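Local coordinates for protein Non-ribosomal peptide synthetase (Streptomyces halstedii, PDB 3WV4) that belongs, as a non-ribosomal peptide synthetase, to the AMP-binding enzyme family of the ANL superfamily, here as the N-terminal part of the fold, at residues 83-88 with 114-120; 109-113 with 252-256; 192-198 with 212-218. One frame throughout, in Å; residues are numbered along the deposited sequence.

From the N terminus the chain first runs through 83-88 on helix 73-89, then through helix 106-116, whose C-terminal end returns to it and closes contact 1. The middle of that same helix, 109-113, opens contact 2, which closes only at 252-256 on helix 246-258, so contacts 1 and 2 cross along the chain. Between those two segments the hairpin of strands 195-200 and 210-214 forms contact 3, a short local closure lying wholly within the long loop of contact 2. The three touch in space: Phe83 packs on Val111, Cys116 on His215, and Leu253 on Ile218, tying helices and hairpin into one core.

Contact 1: residues 83-88 with 114-120; sequences FSAWLD and GACRRGV
Three groups close on the hydroxyl of Ser84. Gly114 O, 2.6 Å from OG, and Ser80 O, one turn back in the same helix, both lie within bonding distance, and the single hydroxyl proton can serve the two only by sharing or alternating; a weak bond from Arg117 NH1 to OG comes in addition. The chi1 of -63° sets OG beside the backbone N, where it meets the carbonyl of Gly114 well off the C=O direction, at a C=O...OG angle of 108°. Gly114 has no side chain to hold the helices apart, and the CA atoms of Ser84 and Gly114 come within 4.4 Å; the edge of the Phe83 ring fits against Gly114 CA. Further along, Leu87 lays CD1 over Ala115, 3.6 Å from its CA, with Val120 CG2 beyond. Arg118, bent at chi2, meets the Asp88 side chain at about a right angle: its NE gives a straight bond of 2.9 Å to the syn lone pair of Asp88 OD2. Carboxylate and guanidinium are nearly coplanar, 13° apart, and Ser84 CB sits over one guanidinium face. Arg118 NH1 also bonds Arg117 O at 3.1 Å, and NH2 bonds Glu186 O; Arg117 NH1 bonds Gly184 O, so both buried arginines fasten the loop around 184-186 to the two helices. After helix 106-116 the chain turns off with Val120 N bonded to Ala115 O and Gly119 N to Cys116 O, a Schellman motif in which Gly119, at positive phi, is the C-prime residue.

Contact 2: residues 109-113 with 252-256; sequences VAVFY and VLIST
Helices 109-113 and 252-256 cross almost perpendicularly, at -81°, with their axes 12.5 Å apart at closest approach, so the gap is bridged by side chains and not by backbone. At the closest backbone approach Val109 and Val252 reach toward each other tip to tip, CG1 to CG1 at 3.6 Å. Each CG1 lies anti to its own backbone N, chi1 -179° in Val109 and 175° in Val252, which aims both methyls into the gap. Tyr113 slides past Val252 in the opposite direction; its CE2 passes 3.9 Å from Val252 CG1. The phenol OH arrives at Thr256, 2.9 Å from OG1. Thr256 OG1 itself donates to Val252 O at 2.6 Å; the same carbonyl takes Thr256 N from the opposite face of its plane, so two bonds hold it. Phe112 crosses Leu253 at about a right angle and receives its CD2 at the ring edge, 3.8 Å from CE2. Within the first helix Phe112 CD2 sits over the centre of the Tyr113 ring. Helix 47-57 packs against Phe112, Tyr113 and Leu253, and helix 73-89 flanks Val109, Tyr113 and Thr256. Phe112 also meets Phe122 of strand 121-124, while Leu253 leans on Ile218 of helix 215-229.

Contact 3: residues 192-198 with 212-218; sequences PEDLAVL and ACPHQQI
The close-packed end of this contact centres on Ala196, whose CB lies over one face of the His215 ring, 3.8 Å from the centroid, in a CH-pi contact. Ile218 CD1 fills in beside it, 3.8 Å from Ala196 CB, and also meets Val197 CG2, crossing that side chain at about a right angle. Backbone bonds join the two strands: Cys213 O takes both Ala196 N at 2.8 Å and Val197 N at 3.2 Å, while Cys213 N returns a bond to Val197 O. His215 N reaches Asp194 O at 2.9 Å almost in line with the carbonyl, and the same oxygen lies at the imidazole edge, 3.1 Å from CD2. The ring is fixed at both nitrogens: ND1 bonds Val47 N, and a water links NE2 to Leu195 O, which accepts from it. The chi1 of -78° puts the imidazole beside its own backbone N, where it can lie against Ala196. On the other side of the strand Leu195 CD2 rests against Ala212 CB and Pro214 CG. Asp194 is the firm anchor between the two parts, its OD2 in a salt bridge with Arg94 NE and bonded to Ser191 N. The outer end is looser: Glu193, exposed, runs side by side with partly exposed Gln216, its CG 3.6 Å from Gln216 OE1, the carboxylate and amide planes 40° apart. Ala196 and Val197 both facing Cys213 make a classic beta bulge in an antiparallel hairpin whose second strand runs directly into helix 215-229, with Pro214 at the N-cap.

Contact 1: residues 83-88 with 114-120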
loop_
_atom_site.group_PDB
_atom_site.type_symbol
_atom_site.label_atom_id
_atom_site.label_comp_id
_atom_site.label_asym_id
_atom_site.label_seq_id
_atom_site.Cartn_x
_atom_site.Cartn_y
_atom_site.Cartn_z
ATOM N N PHE A 83 15.467 -12.378 6.799
ATOM C CA PHE A 83 14.866 -11.515 7.806
ATOM C C PHE A 83 13.899 -12.302 8.699
ATOM O O PHE A 83 13.842 -12.065 9.908
ATOM C CB PHE A 83 14.203 -10.266 7.206
ATOM C CG PHE A 83 13.682 -9.356 8.256
ATOM C CD1 PHE A 83 14.574 -8.614 9.031
ATOM C CD2 PHE A 83 12.362 -9.399 8.606
ATOM C CE1 PHE A 83 14.112 -7.837 10.074
ATOM C CE2 PHE A 83 11.885 -8.603 9.623
ATOM C CZ PHE A 83 12.760 -7.806 10.369
ATOM N N SER A 84 13.168 -13.276 8.126
ATOM C CA SER A 84 12.346 -14.148 8.944
ATOM C C SER A 84 13.220 -14.902 10.015
ATOM O O SER A 84 12.822 -15.028 11.175
ATOM C CB SER A 84 11.576 -15.143 8.084
ATOM O OG SER A 84 10.654 -14.498 7.212
ATOM N N ALA A 85 14.407 -15.388 9.632
ATOM C CA ALA A 85 15.260 -16.108 10.585
ATOM C C ALA A 85 15.719 -15.184 11.676
ATOM O O ALA A 85 15.838 -15.579 12.809
ATOM C CB ALA A 85 16.462 -16.695 9.895
ATOM N N TRP A 86 15.924 -13.918 11.342
ATOM C CA TRP A 86 16.238 -12.952 12.346
ATOM C C TRP A 86 15.096 -12.784 13.321
ATOM O O TRP A 86 15.325 -12.653 14.514
ATOM C CB TRP A 86 16.534 -11.615 11.667
ATOM C CG TRP A 86 17.042 -10.582 12.538
ATOM C CD1 TRP A 86 18.342 -10.343 12.839
ATOM C CD2 TRP A 86 16.278 -9.547 13.158
ATOM N NE1 TRP A 86 18.442 -9.235 13.669
ATOM C CE2 TRP A 86 17.194 -8.728 13.893
ATOM C CE3 TRP A 86 14.904 -9.261 13.230
ATOM C CZ2 TRP A 86 16.786 -7.626 14.631
ATOM C CZ3 TRP A 86 14.493 -8.145 13.960
ATOM C CH2 TRP A 86 15.425 -7.360 14.679
ATOM N N LEU A 87 13.860 -12.692 12.823
ATOM C CA LEU A 87 12.736 -12.635 13.730
ATOM C C LEU A 87 12.739 -13.859 14.633
ATOM O O LEU A 87 12.606 -13.742 15.838
ATOM C CB LEU A 87 11.409 -12.561 12.965
ATOM C CG LEU A 87 11.177 -11.236 12.226
ATOM C CD1 LEU A 87 9.897 -11.284 11.418
ATOM C CD2 LEU A 87 11.140 -10.077 13.203
ATOM N N ASP A 88 12.893 -15.034 14.046
ATOM C CA ASP A 88 12.918 -16.270 14.808
ATOM C C ASP A 88 14.007 -16.192 15.891
ATOM O O ASP A 88 13.788 -16.575 17.036
ATOM C CB ASP A 88 13.182 -17.456 13.876
ATOM C CG ASP A 88 12.016 -17.752 12.928
ATOM O OD1 ASP A 88 10.873 -17.433 13.310
ATOM O OD2 ASP A 88 12.272 -18.317 11.816
ATOM N N GLY A 114 9.374 -10.711 5.195
ATOM C CA GLY A 114 9.931 -11.683 6.140
ATOM C C GLY A 114 9.019 -11.767 7.347
ATOM O O GLY A 114 8.822 -12.849 7.931
ATOM N N ALA A 115 8.443 -10.619 7.731
ATOM C CA ALA A 115 7.482 -10.614 8.834
ATOM C C ALA A 115 6.193 -11.321 8.504
ATOM O O ALA A 115 5.639 -12.070 9.331
ATOM C CB ALA A 115 7.191 -9.224 9.252
ATOM N N CYS A 116 5.697 -11.120 7.305
ATOM C CA CYS A 116 4.478 -11.826 6.895
ATOM C C CYS A 116 4.649 -13.372 6.940
ATOM O O CYS A 116 3.711 -14.103 7.380
ATOM C CB CYS A 116 4.085 -11.389 5.487
ATOM S SG CYS A 116 3.298 -9.758 5.441
ATOM N N ARG A 117 5.828 -13.844 6.481
ATOM C CA ARG A 117 6.155 -15.276 6.398
ATOM C C ARG A 117 6.202 -15.928 7.776
ATOM O O ARG A 117 6.268 -17.156 7.861
ATOM C CB ARG A 117 7.529 -15.495 5.784
ATOM C CG ARG A 117 7.632 -15.249 4.306
ATOM C CD ARG A 117 9.069 -15.445 3.828
ATOM N NE ARG A 117 9.330 -16.876 3.696
ATOM C CZ ARG A 117 10.052 -17.617 4.532
ATOM N NH1 ARG A 117 10.678 -17.094 5.611
ATOM N NH2 ARG A 117 10.169 -18.917 4.258
ATOM N N ARG A 118 6.247 -15.117 8.831
ATOM C CA ARG A 118 6.204 -15.610 10.198
ATOM C C ARG A 118 4.939 -15.264 10.915
ATOM O O ARG A 118 4.863 -15.409 12.125
ATOM C CB ARG A 118 7.441 -15.110 10.992
ATOM C CG ARG A 118 8.726 -15.743 10.482
ATOM C CD ARG A 118 8.726 -17.253 10.765
ATOM N NE ARG A 118 9.890 -17.973 10.222
ATOM C CZ ARG A 118 9.894 -18.703 9.110
ATOM N NH1 ARG A 118 8.822 -18.790 8.328
ATOM N NH2 ARG A 118 11.006 -19.314 8.746
ATOM N N GLY A 119 3.946 -14.759 10.199
ATOM C CA GLY A 119 2.728 -14.259 10.852
ATOM C C GLY A 119 2.958 -13.102 11.776
ATOM O O GLY A 119 2.121 -12.804 12.628
ATOM N N VAL A 120 4.080 -12.421 11.631
ATOM C CA VAL A 120 4.367 -11.231 12.465
ATOM C C VAL A 120 3.710 -10.028 11.777
ATOM O O VAL A 120 3.612 -9.937 10.534
ATOM C CB VAL A 120 5.910 -11.073 12.611
ATOM C CG1 VAL A 120 6.359 -9.739 13.189
ATOM C CG2 VAL A 120 6.427 -12.197 13.457
#

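Contact 2: residues 109-113 with 252-256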
loop_
_atom_site.group_PDB
_atom_site.type_symbol
_atom_site.label_atom_id
_atom_site.label_comp_id
_atom_site.label_asym_id
_atom_site.label_seq_id
_atom_site.Cartn_x
_atom_site.Cartn_y
_atom_site.Cartn_z
ATOM N N VAL A 109 11.155 -3.716 2.238
ATOM C CA VAL A 109 10.255 -4.660 1.572
ATOM C C VAL A 109 10.555 -6.093 2.068
ATOM O O VAL A 109 9.639 -6.937 2.214
ATOM C CB VAL A 109 10.425 -4.559 0.052
ATOM C CG1 VAL A 109 9.477 -5.511 -0.680
ATOM C CG2 VAL A 109 10.142 -3.136 -0.411
ATOM N N ALA A 110 11.840 -6.329 2.354
ATOM C CA ALA A 110 12.295 -7.572 2.952
ATOM C C ALA A 110 11.814 -7.716 4.383
ATOM O O ALA A 110 11.416 -8.829 4.794
ATOM C CB ALA A 110 13.826 -7.676 2.880
ATOM N N VAL A 111 11.790 -6.601 5.128
ATOM C CA VAL A 111 11.234 -6.597 6.479
ATOM C C VAL A 111 9.743 -6.944 6.420
ATOM O O VAL A 111 9.250 -7.813 7.130
ATOM C CB VAL A 111 11.460 -5.265 7.180
ATOM C CG1 VAL A 111 10.730 -5.236 8.499
ATOM C CG2 VAL A 111 12.944 -5.043 7.419
ATOM N N PHE A 112 9.040 -6.307 5.518
ATOM C CA PHE A 112 7.625 -6.562 5.324
ATOM C C PHE A 112 7.361 -8.040 5.019
ATOM O O PHE A 112 6.622 -8.738 5.716
ATOM C CB PHE A 112 7.126 -5.640 4.209
ATOM C CG PHE A 112 5.742 -5.905 3.798
ATOM C CD1 PHE A 112 4.757 -6.000 4.727
ATOM C CD2 PHE A 112 5.429 -6.149 2.473
ATOM C CE1 PHE A 112 3.444 -6.258 4.348
ATOM C CE2 PHE A 112 4.138 -6.458 2.089
ATOM C CZ PHE A 112 3.145 -6.492 3.019
ATOM N N TYR A 113 7.991 -8.547 3.989
ATOM C CA TYR A 113 7.710 -9.931 3.593
ATOM C C TYR A 113 8.194 -10.957 4.600
ATOM O O TYR A 113 7.484 -11.968 4.860
ATOM C CB TYR A 113 8.279 -10.220 2.224
ATOM C CG TYR A 113 7.406 -9.714 1.065
ATOM C CD1 TYR A 113 6.048 -10.066 0.965
ATOM C CD2 TYR A 113 7.934 -8.895 0.092
ATOM C CE1 TYR A 113 5.245 -9.582 -0.065
ATOM C CE2 TYR A 113 7.131 -8.406 -0.927
ATOM C CZ TYR A 113 5.788 -8.772 -0.993
ATOM O OH TYR A 113 5.022 -8.350 -2.030
ATOM N N VAL A 252 4.036 -2.226 -3.827
ATOM C CA VAL A 252 4.931 -3.393 -3.542
ATOM C C VAL A 252 4.164 -4.705 -3.797
ATOM O O VAL A 252 4.660 -5.610 -4.453
ATOM C CB VAL A 252 5.381 -3.427 -2.077
ATOM C CG1 VAL A 252 6.191 -4.686 -1.783
ATOM C CG2 VAL A 252 6.167 -2.194 -1.711
ATOM N N LEU A 253 2.918 -4.777 -3.304
ATOM C CA LEU A 253 2.132 -6.011 -3.474
ATOM C C LEU A 253 1.754 -6.296 -4.887
ATOM O O LEU A 253 1.887 -7.449 -5.380
ATOM C CB LEU A 253 0.880 -5.967 -2.630
ATOM C CG LEU A 253 1.174 -5.829 -1.132
ATOM C CD1 LEU A 253 -0.060 -5.304 -0.367
ATOM C CD2 LEU A 253 1.592 -7.157 -0.617
ATOM N N ILE A 254 1.275 -5.272 -5.581
ATOM C CA ILE A 254 0.821 -5.480 -6.933
ATOM C C ILE A 254 2.013 -5.770 -7.878
ATOM O O ILE A 254 1.884 -6.619 -8.796
ATOM C CB ILE A 254 -0.017 -4.312 -7.420
ATOM C CG1 ILE A 254 -1.341 -4.315 -6.645
ATOM C CG2 ILE A 254 -0.233 -4.420 -8.921
ATOM C CD1 ILE A 254 -2.049 -3.013 -6.631
ATOM N N SER A 255 3.133 -5.084 -7.697
ATOM C CA SER A 255 4.313 -5.439 -8.487
ATOM C C SER A 255 4.638 -6.856 -8.235
ATOM O O SER A 255 4.901 -7.590 -9.143
ATOM C CB SER A 255 5.548 -4.586 -8.201
ATOM O OG SER A 255 5.197 -3.228 -8.193
ATOM N N THR A 256 4.602 -7.258 -6.984
ATOM C CA THR A 256 4.983 -8.625 -6.629
ATOM C C THR A 256 3.966 -9.638 -7.192
ATOM O O THR A 256 4.341 -10.655 -7.762
ATOM C CB THR A 256 5.174 -8.741 -5.124
ATOM O OG1 THR A 256 6.106 -7.733 -4.683
ATOM C CG2 THR A 256 5.706 -10.074 -4.768
#

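Contact 3: residues 192-198 with 212-218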
loop_
_atom_site.group_PDB
_atom_site.type_symbol
_atom_site.label_atom_id
_atom_site.label_comp_id
_atom_site.label_asym_id
_atom_site.label_seq_id
_atom_site.Cartn_x
_atom_site.Cartn_y
_atom_site.Cartn_z
ATOM N N PRO A 192 -4.816 -17.216 6.782
ATOM C CA PRO A 192 -5.273 -16.088 5.987
ATOM C C PRO A 192 -5.973 -15.029 6.808
ATOM O O PRO A 192 -6.065 -13.871 6.361
ATOM C CB PRO A 192 -6.256 -16.727 5.036
ATOM C CG PRO A 192 -5.629 -18.081 4.788
ATOM C CD PRO A 192 -5.111 -18.501 6.122
ATOM N N GLU A 193 -6.474 -15.415 7.991
ATOM C CA GLU A 193 -7.164 -14.472 8.865
ATOM C C GLU A 193 -6.227 -13.760 9.785
ATOM O O GLU A 193 -6.630 -12.863 10.470
ATOM C CB GLU A 193 -8.217 -15.201 9.685
ATOM C CG GLU A 193 -9.378 -15.712 8.834
ATOM C CD GLU A 193 -10.275 -16.708 9.564
ATOM O OE1 GLU A 193 -10.985 -16.303 10.495
ATOM O OE2 GLU A 193 -10.250 -17.899 9.202
ATOM N N ASP A 194 -4.968 -14.168 9.831
ATOM C CA ASP A 194 -3.986 -13.473 10.677
ATOM C C ASP A 194 -3.733 -12.071 10.178
ATOM O O ASP A 194 -3.674 -11.805 8.973
ATOM C CB ASP A 194 -2.647 -14.200 10.683
ATOM C CG ASP A 194 -2.669 -15.477 11.518
ATOM O OD1 ASP A 194 -3.579 -15.676 12.332
ATOM O OD2 ASP A 194 -1.744 -16.287 11.353
ATOM N N LEU A 195 -3.582 -11.171 11.130
ATOM C CA LEU A 195 -3.147 -9.817 10.864
ATOM C C LEU A 195 -1.778 -9.784 10.220
ATOM O O LEU A 195 -0.867 -10.469 10.663
ATOM C CB LEU A 195 -3.106 -9.014 12.155
ATOM C CG LEU A 195 -4.453 -8.820 12.847
ATOM C CD1 LEU A 195 -4.276 -7.762 13.931
ATOM C CD2 LEU A 195 -5.492 -8.375 11.827
ATOM N N ALA A 196 -1.654 -8.985 9.167
ATOM C CA ALA A 196 -0.385 -8.786 8.477
ATOM C C ALA A 196 0.143 -7.365 8.647
ATOM O O ALA A 196 1.370 -7.147 8.781
ATOM C CB ALA A 196 -0.571 -9.087 6.997
ATOM N N VAL A 197 -0.755 -6.377 8.622
ATOM C CA VAL A 197 -0.346 -4.976 8.726
ATOM C C VAL A 197 -1.269 -4.186 9.616
ATOM O O VAL A 197 -2.488 -4.456 9.648
ATOM C CB VAL A 197 -0.361 -4.324 7.323
ATOM C CG1 VAL A 197 0.165 -2.919 7.288
ATOM C CG2 VAL A 197 0.394 -5.137 6.275
ATOM N N LEU A 198 -0.694 -3.237 10.384
ATOM C CA LEU A 198 -1.463 -2.175 11.030
ATOM C C LEU A 198 -1.137 -0.894 10.356
ATOM O O LEU A 198 0.026 -0.507 10.264
ATOM C CB LEU A 198 -1.128 -1.991 12.534
ATOM C CG LEU A 198 -1.325 -3.176 13.487
ATOM C CD1 LEU A 198 -1.186 -2.707 14.931
ATOM C CD2 LEU A 198 -2.681 -3.875 13.291
ATOM N N ALA A 212 -6.604 -2.593 11.086
ATOM C CA ALA A 212 -6.029 -3.899 11.226
ATOM C C ALA A 212 -6.318 -4.679 10.009
ATOM O O ALA A 212 -7.482 -4.972 9.704
ATOM C CB ALA A 212 -6.599 -4.632 12.435
ATOM N N CYS A 213 -5.249 -5.098 9.335
ATOM C CA CYS A 213 -5.396 -5.675 8.027
ATOM C C CYS A 213 -4.933 -7.086 8.009
ATOM O O CYS A 213 -3.709 -7.342 8.106
ATOM C CB CYS A 213 -4.592 -4.864 6.998
ATOM S SG CYS A 213 -5.043 -3.125 6.874
ATOM N N PRO A 214 -5.863 -8.022 7.824
ATOM C CA PRO A 214 -5.466 -9.396 7.700
ATOM C C PRO A 214 -4.896 -9.725 6.350
ATOM O O PRO A 214 -5.189 -9.069 5.382
ATOM C CB PRO A 214 -6.784 -10.174 7.909
ATOM C CG PRO A 214 -7.699 -9.190 8.569
ATOM C CD PRO A 214 -7.319 -7.902 7.904
ATOM N N HIS A 215 -4.156 -10.809 6.278
ATOM C CA HIS A 215 -3.625 -11.329 4.992
ATOM C C HIS A 215 -4.607 -11.413 3.858
ATOM O O HIS A 215 -4.335 -10.928 2.748
ATOM C CB HIS A 215 -3.063 -12.749 5.200
ATOM C CG HIS A 215 -1.715 -12.758 5.846
ATOM N ND1 HIS A 215 -0.552 -12.961 5.129
ATOM C CD2 HIS A 215 -1.333 -12.561 7.134
ATOM C CE1 HIS A 215 0.483 -12.903 5.953
ATOM N NE2 HIS A 215 0.039 -12.652 7.170
ATOM N N GLN A 216 -5.751 -12.032 4.078
ATOM C CA GLN A 216 -6.612 -12.305 2.917
ATOM C C GLN A 216 -7.173 -11.063 2.288
ATOM O O GLN A 216 -7.343 -11.013 1.085
ATOM C CB GLN A 216 -7.887 -13.093 3.227
ATOM C CG GLN A 216 -8.096 -13.663 4.569
ATOM C CD GLN A 216 -9.422 -14.418 4.665
ATOM O OE1 GLN A 216 -10.131 -14.301 5.659
ATOM N NE2 GLN A 216 -9.750 -15.165 3.639
ATOM N N GLN A 217 -7.621 -10.120 3.119
ATOM C CA GLN A 217 -8.189 -8.881 2.615
ATOM C C GLN A 217 -7.135 -8.169 1.737
ATOM O O GLN A 217 -7.453 -7.605 0.690
ATOM C CB GLN A 217 -8.589 -7.950 3.754
ATOM C CG GLN A 217 -9.943 -8.205 4.364
ATOM C CD GLN A 217 -9.894 -9.177 5.524
ATOM O OE1 GLN A 217 -9.155 -10.148 5.505
ATOM N NE2 GLN A 217 -10.662 -8.900 6.545
ATOM N N ILE A 218 -5.889 -8.201 2.188
ATOM C CA ILE A 218 -4.812 -7.474 1.534
ATOM C C ILE A 218 -4.598 -8.069 0.167
ATOM O O ILE A 218 -4.612 -7.373 -0.819
ATOM C CB ILE A 218 -3.487 -7.492 2.357
ATOM C CG1 ILE A 218 -3.602 -6.613 3.635
ATOM C CG2 ILE A 218 -2.329 -6.905 1.555
ATOM C CD1 ILE A 218 -2.397 -6.780 4.575
HETATM O O HOH W 1 1.400 -11.651 9.542
#